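Local coordinates for sterol carrier protein 2 (PDB 2CX7), which probably binds and carries sterols or other lipids, at residues 29-40 against 72-83; 45-53 against 64-72. All coordinates share one frame; numbering follows the deposited sequence.

Contact 1 of 2, residues 29-40 against 72-83; sequences WEGSLALAVRPD and ADFVIEADLATW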
# COMPACT_ATOMS: atom_id res chain seq x y z
N TRP A 29 13.54 -6.97 0.88
CA TRP A 29 12.46 -6.75 -0.07
C TRP A 29 12.90 -5.96 -1.30
O TRP A 29 13.63 -4.98 -1.18
CB TRP A 29 11.30 -6.00 0.59
CG TRP A 29 10.28 -5.55 -0.42
CD1 TRP A 29 10.31 -4.40 -1.18
CD2 TRP A 29 9.15 -6.29 -0.87
NE1 TRP A 29 9.27 -4.39 -2.08
CE2 TRP A 29 8.54 -5.54 -1.91
CE3 TRP A 29 8.59 -7.52 -0.51
CZ2 TRP A 29 7.40 -5.99 -2.58
CZ3 TRP A 29 7.45 -7.96 -1.17
CH2 TRP A 29 6.87 -7.20 -2.20
N GLU A 30 12.44 -6.38 -2.47
CA GLU A 30 12.70 -5.68 -3.72
C GLU A 30 11.42 -5.71 -4.54
O GLU A 30 10.76 -6.74 -4.64
CB GLU A 30 13.84 -6.33 -4.51
CG GLU A 30 15.22 -6.05 -3.97
CD GLU A 30 16.29 -6.89 -4.67
OE1 GLU A 30 16.07 -7.29 -5.83
OE2 GLU A 30 17.35 -7.13 -4.07
N GLY A 31 11.06 -4.58 -5.14
CA GLY A 31 9.86 -4.55 -5.95
C GLY A 31 8.94 -3.40 -5.62
O GLY A 31 8.80 -3.01 -4.46
N SER A 32 8.31 -2.85 -6.65
CA SER A 32 7.38 -1.73 -6.44
C SER A 32 6.04 -2.30 -6.00
O SER A 32 5.71 -3.45 -6.30
CB SER A 32 7.23 -0.92 -7.73
OG SER A 32 6.89 -1.74 -8.84
N LEU A 33 5.27 -1.51 -5.26
CA LEU A 33 3.97 -1.94 -4.77
C LEU A 33 2.96 -0.84 -4.99
O LEU A 33 3.19 0.30 -4.59
CB LEU A 33 4.05 -2.27 -3.27
CG LEU A 33 2.74 -2.51 -2.51
CD1 LEU A 33 2.09 -3.81 -2.98
CD2 LEU A 33 3.03 -2.60 -1.00
N ALA A 34 1.84 -1.19 -5.62
CA ALA A 34 0.78 -0.23 -5.85
C ALA A 34 -0.42 -0.57 -5.00
O ALA A 34 -0.87 -1.72 -4.97
CB ALA A 34 0.38 -0.23 -7.33
N LEU A 35 -0.91 0.44 -4.28
CA LEU A 35 -2.10 0.31 -3.46
C LEU A 35 -3.15 1.04 -4.30
O LEU A 35 -3.17 2.27 -4.38
CB LEU A 35 -1.89 1.00 -2.12
CG LEU A 35 -0.64 0.55 -1.36
CD1 LEU A 35 -0.61 1.24 -0.00
CD2 LEU A 35 -0.64 -0.98 -1.21
N ALA A 36 -4.01 0.26 -4.94
CA ALA A 36 -5.01 0.80 -5.86
C ALA A 36 -6.45 0.85 -5.35
O ALA A 36 -6.94 -0.11 -4.75
CB ALA A 36 -4.95 0.03 -7.17
N VAL A 37 -7.10 1.98 -5.63
CA VAL A 37 -8.49 2.23 -5.27
C VAL A 37 -9.30 2.10 -6.56
O VAL A 37 -8.97 2.75 -7.56
CB VAL A 37 -8.70 3.67 -4.71
CG1 VAL A 37 -10.18 3.92 -4.43
CG2 VAL A 37 -7.89 3.86 -3.44
N ARG A 38 -10.33 1.25 -6.55
CA ARG A 38 -11.18 1.04 -7.72
C ARG A 38 -11.95 2.33 -8.02
O ARG A 38 -12.14 3.16 -7.12
CB ARG A 38 -12.18 -0.08 -7.44
CG ARG A 38 -11.53 -1.43 -7.14
CD ARG A 38 -12.58 -2.53 -7.01
NE ARG A 38 -11.94 -3.84 -6.87
CZ ARG A 38 -12.01 -4.60 -5.78
NH1 ARG A 38 -12.70 -4.20 -4.71
NH2 ARG A 38 -11.37 -5.76 -5.76
N PRO A 39 -12.40 2.51 -9.27
CA PRO A 39 -13.15 3.72 -9.64
C PRO A 39 -14.30 3.95 -8.66
O PRO A 39 -15.07 3.03 -8.33
CB PRO A 39 -13.65 3.39 -11.04
CG PRO A 39 -12.48 2.62 -11.60
CD PRO A 39 -12.17 1.67 -10.46
N ASP A 40 -14.42 5.20 -8.21
CA ASP A 40 -15.43 5.60 -7.24
C ASP A 40 -15.77 7.07 -7.50
O ASP A 40 -15.24 7.97 -6.84
CB ASP A 40 -14.85 5.44 -5.83
CG ASP A 40 -15.90 5.59 -4.73
OD1 ASP A 40 -17.01 6.08 -5.01
OD2 ASP A 40 -15.59 5.21 -3.58
N ALA A 72 3.21 -1.65 -11.33
CA ALA A 72 4.09 -2.06 -10.24
C ALA A 72 4.31 -3.56 -10.28
O ALA A 72 3.60 -4.29 -10.97
CB ALA A 72 3.47 -1.65 -8.90
N ASP A 73 5.31 -4.03 -9.53
CA ASP A 73 5.60 -5.45 -9.45
C ASP A 73 4.47 -6.16 -8.71
O ASP A 73 4.12 -7.30 -9.02
CB ASP A 73 6.92 -5.68 -8.72
CG ASP A 73 8.11 -5.19 -9.52
OD1 ASP A 73 8.23 -5.59 -10.70
OD2 ASP A 73 8.91 -4.42 -8.98
N PHE A 74 3.90 -5.48 -7.72
CA PHE A 74 2.78 -6.03 -6.98
C PHE A 74 1.68 -4.98 -6.97
O PHE A 74 1.94 -3.80 -6.76
CB PHE A 74 3.18 -6.37 -5.54
CG PHE A 74 4.18 -7.49 -5.44
CD1 PHE A 74 5.54 -7.24 -5.59
CD2 PHE A 74 3.75 -8.79 -5.21
CE1 PHE A 74 6.46 -8.28 -5.51
CE2 PHE A 74 4.66 -9.84 -5.13
CZ PHE A 74 6.02 -9.59 -5.28
N VAL A 75 0.45 -5.42 -7.20
CA VAL A 75 -0.68 -4.52 -7.21
C VAL A 75 -1.78 -5.09 -6.33
O VAL A 75 -2.23 -6.23 -6.54
CB VAL A 75 -1.23 -4.30 -8.63
CG1 VAL A 75 -2.46 -3.41 -8.59
CG2 VAL A 75 -0.16 -3.66 -9.49
N ILE A 76 -2.18 -4.32 -5.32
CA ILE A 76 -3.25 -4.72 -4.42
C ILE A 76 -4.36 -3.69 -4.60
O ILE A 76 -4.19 -2.50 -4.32
CB ILE A 76 -2.82 -4.70 -2.95
CG1 ILE A 76 -1.63 -5.64 -2.74
CG2 ILE A 76 -4.00 -5.14 -2.07
CD1 ILE A 76 -1.11 -5.66 -1.31
N GLU A 77 -5.51 -4.17 -5.07
CA GLU A 77 -6.65 -3.32 -5.36
C GLU A 77 -7.81 -3.53 -4.40
O GLU A 77 -8.01 -4.65 -3.89
CB GLU A 77 -7.10 -3.62 -6.80
CG GLU A 77 -8.42 -3.04 -7.22
CD GLU A 77 -8.88 -3.63 -8.55
OE1 GLU A 77 -8.22 -3.35 -9.58
OE2 GLU A 77 -9.88 -4.39 -8.57
N ALA A 78 -8.60 -2.48 -4.17
CA ALA A 78 -9.73 -2.57 -3.26
C ALA A 78 -10.64 -1.37 -3.40
O ALA A 78 -10.27 -0.36 -4.02
CB ALA A 78 -9.23 -2.68 -1.82
N ASP A 79 -11.84 -1.49 -2.85
CA ASP A 79 -12.80 -0.38 -2.84
C ASP A 79 -12.24 0.63 -1.85
O ASP A 79 -11.59 0.26 -0.87
CB ASP A 79 -14.16 -0.85 -2.33
CG ASP A 79 -15.02 -1.49 -3.40
OD1 ASP A 79 -14.45 -1.98 -4.40
OD2 ASP A 79 -16.26 -1.53 -3.23
N LEU A 80 -12.51 1.91 -2.08
CA LEU A 80 -12.02 2.96 -1.18
C LEU A 80 -12.37 2.66 0.27
O LEU A 80 -11.52 2.77 1.16
CB LEU A 80 -12.62 4.32 -1.56
CG LEU A 80 -12.23 5.46 -0.62
CD1 LEU A 80 -10.71 5.58 -0.58
CD2 LEU A 80 -12.88 6.76 -1.07
N ALA A 81 -13.62 2.26 0.52
CA ALA A 81 -14.08 1.97 1.87
C ALA A 81 -13.20 0.94 2.57
O ALA A 81 -12.91 1.07 3.77
CB ALA A 81 -15.51 1.49 1.85
N THR A 82 -12.78 -0.08 1.82
CA THR A 82 -11.93 -1.11 2.36
C THR A 82 -10.58 -0.52 2.74
O THR A 82 -10.08 -0.76 3.84
CB THR A 82 -11.72 -2.24 1.34
OG1 THR A 82 -13.00 -2.78 0.99
CG2 THR A 82 -10.86 -3.35 1.93
N TRP A 83 -9.99 0.26 1.84
CA TRP A 83 -8.70 0.88 2.14
C TRP A 83 -8.81 1.79 3.35
O TRP A 83 -7.89 1.85 4.17
CB TRP A 83 -8.17 1.67 0.94
CG TRP A 83 -7.43 0.83 -0.07
CD1 TRP A 83 -7.71 0.71 -1.41
CD2 TRP A 83 -6.28 0.01 0.17
NE1 TRP A 83 -6.82 -0.14 -2.00
CE2 TRP A 83 -5.92 -0.58 -1.06
CE3 TRP A 83 -5.52 -0.28 1.31
CZ2 TRP A 83 -4.84 -1.45 -1.18
CZ3 TRP A 83 -4.44 -1.14 1.19
CH2 TRP A 83 -4.11 -1.72 -0.05
O HOH W 1 -13.42 2.33 -4.72

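Contact 2 of 2, residues 45-53 against 64-72; sequences FPKGVAVVL and KAVEGEAEA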
# COMPACT_ATOMS: atom_id res chain seq x y z
N PHE A 45 -12.98 9.98 -7.29
CA PHE A 45 -11.95 9.20 -7.99
C PHE A 45 -12.64 8.45 -9.13
O PHE A 45 -12.68 7.23 -9.13
CB PHE A 45 -11.31 8.21 -7.02
CG PHE A 45 -10.57 8.86 -5.88
CD1 PHE A 45 -10.82 8.50 -4.57
CD2 PHE A 45 -9.58 9.82 -6.14
CE1 PHE A 45 -10.10 9.08 -3.51
CE2 PHE A 45 -8.86 10.41 -5.10
CZ PHE A 45 -9.12 10.04 -3.79
N PRO A 46 -13.18 9.18 -10.12
CA PRO A 46 -13.88 8.55 -11.25
C PRO A 46 -13.11 7.52 -12.06
O PRO A 46 -13.71 6.63 -12.66
CB PRO A 46 -14.34 9.74 -12.09
CG PRO A 46 -13.29 10.76 -11.83
CD PRO A 46 -13.06 10.63 -10.34
N LYS A 47 -11.78 7.63 -12.08
CA LYS A 47 -10.96 6.69 -12.84
C LYS A 47 -10.16 5.77 -11.93
O LYS A 47 -9.35 4.97 -12.40
CB LYS A 47 -9.97 7.44 -13.72
CG LYS A 47 -10.62 8.40 -14.69
CD LYS A 47 -9.58 9.01 -15.59
CE LYS A 47 -10.18 10.05 -16.51
NZ LYS A 47 -9.13 10.61 -17.40
N GLY A 48 -10.37 5.90 -10.63
CA GLY A 48 -9.61 5.10 -9.69
C GLY A 48 -8.36 5.90 -9.38
O GLY A 48 -8.10 6.93 -10.02
N VAL A 49 -7.59 5.45 -8.40
CA VAL A 49 -6.36 6.15 -8.02
C VAL A 49 -5.48 5.15 -7.32
O VAL A 49 -5.96 4.12 -6.86
CB VAL A 49 -6.65 7.35 -7.07
CG1 VAL A 49 -7.29 6.86 -5.79
CG2 VAL A 49 -5.36 8.11 -6.77
N ALA A 50 -4.19 5.45 -7.23
CA ALA A 50 -3.28 4.53 -6.58
C ALA A 50 -2.08 5.26 -6.01
O ALA A 50 -1.78 6.39 -6.40
CB ALA A 50 -2.81 3.49 -7.58
N VAL A 51 -1.41 4.61 -5.07
CA VAL A 51 -0.19 5.14 -4.49
C VAL A 51 0.80 4.05 -4.85
O VAL A 51 0.60 2.89 -4.50
CB VAL A 51 -0.26 5.30 -2.97
CG1 VAL A 51 1.12 5.60 -2.42
CG2 VAL A 51 -1.21 6.46 -2.61
N VAL A 52 1.85 4.42 -5.58
CA VAL A 52 2.85 3.46 -6.01
C VAL A 52 4.13 3.73 -5.24
O VAL A 52 4.67 4.84 -5.27
CB VAL A 52 3.07 3.58 -7.54
CG1 VAL A 52 4.04 2.51 -8.02
CG2 VAL A 52 1.73 3.45 -8.26
N LEU A 53 4.59 2.70 -4.54
CA LEU A 53 5.79 2.77 -3.72
C LEU A 53 6.97 2.04 -4.35
O LEU A 53 6.86 0.86 -4.72
CB LEU A 53 5.52 2.14 -2.35
CG LEU A 53 4.25 2.59 -1.60
CD1 LEU A 53 3.91 1.59 -0.50
CD2 LEU A 53 4.47 3.98 -1.04
N LYS A 64 4.37 7.95 -5.22
CA LYS A 64 3.62 8.84 -6.09
C LYS A 64 2.18 8.41 -6.15
O LYS A 64 1.87 7.21 -6.10
CB LYS A 64 4.21 8.82 -7.50
CG LYS A 64 4.12 7.48 -8.20
CD LYS A 64 4.66 7.55 -9.61
CE LYS A 64 4.60 6.20 -10.28
NZ LYS A 64 5.15 6.25 -11.66
N ALA A 65 1.29 9.39 -6.21
CA ALA A 65 -0.13 9.12 -6.32
C ALA A 65 -0.41 9.23 -7.81
O ALA A 65 0.04 10.17 -8.48
CB ALA A 65 -0.94 10.16 -5.55
N VAL A 66 -1.13 8.25 -8.34
CA VAL A 66 -1.44 8.24 -9.75
C VAL A 66 -2.93 8.07 -9.96
O VAL A 66 -3.58 7.25 -9.31
CB VAL A 66 -0.69 7.11 -10.48
CG1 VAL A 66 -1.07 7.09 -11.95
CG2 VAL A 66 0.80 7.30 -10.33
N GLU A 67 -3.47 8.88 -10.87
CA GLU A 67 -4.87 8.81 -11.22
C GLU A 67 -4.99 7.67 -12.22
O GLU A 67 -4.15 7.54 -13.11
CB GLU A 67 -5.31 10.13 -11.85
CG GLU A 67 -6.74 10.14 -12.36
CD GLU A 67 -7.09 11.46 -13.00
OE1 GLU A 67 -6.37 11.89 -13.93
OE2 GLU A 67 -8.09 12.08 -12.57
N GLY A 68 -6.01 6.83 -12.06
CA GLY A 68 -6.21 5.72 -12.97
C GLY A 68 -5.36 4.51 -12.63
O GLY A 68 -4.96 4.32 -11.48
N GLU A 69 -5.07 3.70 -13.64
CA GLU A 69 -4.27 2.49 -13.48
C GLU A 69 -2.81 2.79 -13.20
O GLU A 69 -2.23 3.71 -13.77
CB GLU A 69 -4.36 1.63 -14.75
CG GLU A 69 -5.70 0.99 -14.99
CD GLU A 69 -6.13 0.08 -13.84
OE1 GLU A 69 -5.24 -0.45 -13.14
OE2 GLU A 69 -7.35 -0.10 -13.66
N ALA A 70 -2.21 1.99 -12.31
CA ALA A 70 -0.81 2.18 -11.95
C ALA A 70 -0.01 0.89 -12.19
O ALA A 70 -0.52 -0.21 -12.02
CB ALA A 70 -0.69 2.60 -10.49
N GLU A 71 1.25 1.05 -12.58
CA GLU A 71 2.13 -0.09 -12.84
C GLU A 71 3.06 -0.37 -11.67
O GLU A 71 3.63 0.55 -11.08
CB GLU A 71 2.98 0.16 -14.10
CG GLU A 71 2.17 0.39 -15.37
CD GLU A 71 1.39 1.70 -15.34
OE1 GLU A 71 2.02 2.76 -15.16
OE2 GLU A 71 0.15 1.66 -15.51
N ALA A 72 3.21 -1.65 -11.33
CA ALA A 72 4.09 -2.06 -10.24
C ALA A 72 4.31 -3.56 -10.28
O ALA A 72 3.60 -4.29 -10.97
CB ALA A 72 3.47 -1.65 -8.90
O HOH W 2 -8.58 2.18 -11.92

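Contact 1 of 2, residues 29-40 against 72-83
Ala36 O is gripped by two donors from the 72-83 segment: the backbone N of Ala78 and, 2.8 Å away, Trp83 NE1. The indole N-H drops onto it from above the carbonyl plane, 61° out, so a helix side chain is pinned directly to the strand. The Trp83 ring is sandwiched between Ala78 CB on one face and Leu35 CB on the other, and these two faces together with the N-H bond fix its rotation; Leu35 CD2 touches its CH2 at 3.7 Å.

The two strands themselves, 32-37 and 74-78, run parallel, zipped by a regular ladder from Phe74 N to Ser32 O through to Arg38 N to Ala78 O. At the entry end Asp73 and Ser32 bind reciprocally: Ser32 N gives to Asp73 OD2, and Asp73 N to Ser32 OG, each at 2.9 Å. Nearby, Trp29 CH2 lies 3.5 Å from Phe74 CE1, over one face of the phenyl ring near its rim.

At the exit end, Arg38 stretches out from CG to NE (chi2 -175°, chi3 174°) to reach two acids. NH1 meets Asp79 OD1 at 2.8 Å in the guanidinium plane but above the carboxylate plane, and NE bridges to Glu77, whose OE2 is less surely placed. A methionine here would probably leave Asp79 without its mate and weaken the neutralisation of Glu77 and Glu103. Water joins Arg38 O to Leu80 N.

The pair forms the parallel step of the mixed sheet, and strand 74-78 runs on through Asp79 into helix 80-86; strand 49-56 flanks 32-37, strand 103-106 flanks 74-78, and Glu103 of the latter takes Arg38 NH2 in a further salt bridge.

Contact 2 of 2, residues 45-53 against 64-72
Strands 49-53 and 64-67 run antiparallel, their axes 4.6 Å apart at closest and 149° between directions, as the two arms of a beta hairpin at the margin of the SCP-2 sheet. Ala50 and Val66 form a hydrogen-bonded pair, Ala50 N to Val66 O and Val66 N to Ala50 O both at 2.8 Å, and Val52 N reaches Lys64 O in a nearly straight bond. Past the regular pairing, Gly68 N still finds Gly48 O, from 58° above its carbonyl plane, where a type I turn from Phe45 to Gly48 leads into the strand. Both glycines have backbone angles at which a CB would jam against the preceding carbonyl.

Beyond Gly68 the chain folds back across the Ala50 and Val52 side of the hairpin. Ala70 CB settles against both, 3.7 Å from Ala50 CB. The two branches of Val52 divide the work: CG1, anti to the backbone N (chi1 -176°), faces Glu71 O and Ala72 CB, while CG2 points at Ala70. Elsewhere on strand 49-56, Val51 packs on Trp8 and Ala9 of helix 6-17. The closest carbon pair is Val52 CG2 against Ala70 CB, only 3.4 Å between two methyl carbons.

Contacts 1 and 2 belong to one sheet and meet where strand 32-37 lies beside strand 49-56: Val37 N approaches Val49 O at 2.7 Å, a probable hydrogen bond. Both are partly buried: contact 1 joins interior strands in parallel, its centre about 6 Å from the centre of the chain, while contact 2, its centre about 11 Å from that point, brings in the outermost strand 59-67 antiparallel and has more exposed residues, four against two. Their chemistry follows: indole, aromatic and salt-bridge interactions supplement the ladder in contact 1, whereas small aliphatic groups and glycine-bearing backbone dominate contact 2. Ala72 belongs to both, since the chain leaving the hairpin passes over its face into strand 74-78.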